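Glycosyl transferase, group 1 family protein (Staphylococcus aureus, PDB 4WAC) belongs to the GT-B clan of glycosyltransferases, with two domains built on parallel sheets and a separate antiparallel sheet, and is also known as TarM. Local coordinates at residues A[434-439]-A[477-482]. Residues are numbered along the deposited sequence; the frame is centred on the assembly and turned at random.
Sequences SDFIED and ENIIEK
Phe-436 and Ile-479 mark the closest backbone approach between segments 434-439 and 477-482, their CA atoms lying 6.9 Å apart. Segment 477-482 is the last turn and a half of helix 465-482, whereas 434-439 leaves the short helix 433-436 and runs on as loop toward strand 443-446, an outermost strand of the six-stranded parallel sheet in the C-terminal Rossmann-like domain of the GT-B fold. The two together bury only 220 Å², so the interface is small, and it divides into an apolar part and a larger polar part.

In the apolar part, CD1 of Ile-479 reaches CB of Phe-436 at 4.1 Å and meets the ring obliquely. A chi1 of 59° tucks CG of Phe-436 over its own backbone, flanked by N and C, and carries the phenyl group off from helix 465-482; the side chain packs on Met-414, Ile-415 and Met-418. Ile-479 also touches Met-418, so helix 412-419 packs against both residues.

The polar part is carried by Glu-438, Asn-478 and Lys-482. Glu-438 and Asn-478 reach toward each other, their carboxylate and amide planes 21° apart. Although OE2 of Glu-438 lies 2.7 Å from ND2 of Asn-478, the angle is too poor for a hydrogen bond. Within the helix, by contrast, Lys-482 NZ donates to Asn-478 OD1 over 2.9 Å, in the carbonyl plane and on a lone pair, with a C=O...N angle of 132°. As modelled, this bond is consistent with ND2 being directed at segment 434-439, but it leaves Asn-478 OD1 an unfavourable 2.9 Å from another acceptor, Glu-481 OE2. The same ammonium group makes a long salt bridge, with Lys-482 NZ 4.0 Å from Glu-438 OE1.

One lysine thus probably steadies the amide and may partly offset the carboxylates of Glu-438 and neighbouring Glu-481, implying modest electrostatic attraction beside a single apolar contact.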
# COMPACT_ATOMS: atom_id res chain seq x y z
N SER A 434 -22.31 -21.21 44.63
CA SER A 434 -22.45 -22.36 45.54
C SER A 434 -22.36 -21.96 47.02
O SER A 434 -22.87 -22.65 47.90
CB SER A 434 -21.39 -23.41 45.19
OG SER A 434 -20.07 -22.90 45.35
N ASP A 435 -21.73 -20.82 47.26
CA ASP A 435 -21.51 -20.28 48.60
C ASP A 435 -22.71 -19.60 49.26
O ASP A 435 -23.09 -19.97 50.38
CB ASP A 435 -20.34 -19.30 48.56
CG ASP A 435 -19.03 -19.98 48.21
OD1 ASP A 435 -18.78 -21.09 48.75
OD2 ASP A 435 -18.25 -19.42 47.42
N PHE A 436 -23.30 -18.63 48.54
CA PHE A 436 -24.32 -17.71 49.08
C PHE A 436 -25.76 -17.85 48.53
O PHE A 436 -26.62 -17.04 48.86
CB PHE A 436 -23.88 -16.25 48.88
CG PHE A 436 -23.65 -15.88 47.43
CD1 PHE A 436 -24.69 -15.47 46.64
CD2 PHE A 436 -22.39 -15.88 46.89
CE1 PHE A 436 -24.53 -15.08 45.31
CE2 PHE A 436 -22.17 -15.50 45.56
CZ PHE A 436 -23.26 -15.12 44.81
N ILE A 437 -26.01 -18.86 47.71
CA ILE A 437 -27.38 -19.33 47.42
C ILE A 437 -27.51 -20.68 48.10
O ILE A 437 -26.95 -21.67 47.61
CB ILE A 437 -27.70 -19.49 45.89
CG1 ILE A 437 -27.46 -18.20 45.10
CG2 ILE A 437 -29.16 -19.94 45.66
CD1 ILE A 437 -27.75 -18.36 43.64
N GLU A 438 -28.22 -20.75 49.22
CA GLU A 438 -28.49 -22.05 49.82
C GLU A 438 -29.74 -22.60 49.15
O GLU A 438 -30.82 -22.05 49.33
CB GLU A 438 -28.64 -21.95 51.35
CG GLU A 438 -27.49 -21.22 52.07
CD GLU A 438 -27.96 -20.28 53.21
OE1 GLU A 438 -27.76 -20.62 54.40
OE2 GLU A 438 -28.55 -19.21 52.93
N ASP A 439 -29.55 -23.66 48.34
CA ASP A 439 -30.64 -24.36 47.64
C ASP A 439 -31.80 -24.65 48.65
O ASP A 439 -31.60 -25.34 49.65
CB ASP A 439 -30.09 -25.65 46.97
CG ASP A 439 -31.09 -26.36 46.02
OD1 ASP A 439 -31.46 -25.77 44.99
OD2 ASP A 439 -31.46 -27.54 46.26
N GLU A 477 -30.38 -11.39 54.52
CA GLU A 477 -29.78 -11.58 55.84
C GLU A 477 -28.60 -12.56 55.78
O GLU A 477 -27.64 -12.45 56.55
CB GLU A 477 -30.84 -12.05 56.86
CG GLU A 477 -30.93 -13.56 57.07
CD GLU A 477 -32.08 -13.98 57.98
OE1 GLU A 477 -33.22 -13.52 57.76
OE2 GLU A 477 -31.85 -14.77 58.92
N ASN A 478 -28.67 -13.50 54.84
CA ASN A 478 -27.61 -14.47 54.68
C ASN A 478 -26.31 -13.79 54.31
O ASN A 478 -25.26 -14.09 54.87
CB ASN A 478 -27.96 -15.49 53.61
CG ASN A 478 -26.94 -16.58 53.51
OD1 ASN A 478 -26.26 -16.89 54.49
ND2 ASN A 478 -26.81 -17.17 52.33
N ILE A 479 -26.41 -12.86 53.35
CA ILE A 479 -25.28 -12.04 52.88
C ILE A 479 -24.60 -11.33 54.06
O ILE A 479 -23.37 -11.37 54.19
CB ILE A 479 -25.75 -10.99 51.81
CG1 ILE A 479 -26.47 -11.68 50.64
CG2 ILE A 479 -24.59 -10.18 51.26
CD1 ILE A 479 -25.54 -12.59 49.86
N ILE A 480 -25.41 -10.71 54.91
CA ILE A 480 -24.94 -9.92 56.06
C ILE A 480 -24.10 -10.77 57.03
O ILE A 480 -23.06 -10.32 57.52
CB ILE A 480 -26.14 -9.27 56.86
CG1 ILE A 480 -26.89 -8.23 56.02
CG2 ILE A 480 -25.65 -8.60 58.14
CD1 ILE A 480 -28.42 -8.25 56.20
N GLU A 481 -24.52 -12.00 57.29
CA GLU A 481 -23.75 -12.84 58.19
C GLU A 481 -22.52 -13.37 57.45
O GLU A 481 -21.45 -13.51 58.05
CB GLU A 481 -24.62 -13.98 58.76
CG GLU A 481 -24.93 -15.14 57.80
CD GLU A 481 -26.18 -15.94 58.20
OE1 GLU A 481 -26.70 -15.75 59.33
OE2 GLU A 481 -26.64 -16.75 57.37
N LYS A 482 -22.65 -13.63 56.16
CA LYS A 482 -21.59 -14.36 55.48
C LYS A 482 -20.37 -13.49 55.15
O LYS A 482 -19.23 -13.90 55.38
CB LYS A 482 -22.11 -15.04 54.21
CG LYS A 482 -23.12 -16.14 54.49
CD LYS A 482 -22.63 -17.10 55.57
CE LYS A 482 -23.71 -18.08 56.00
NZ LYS A 482 -24.19 -18.92 54.87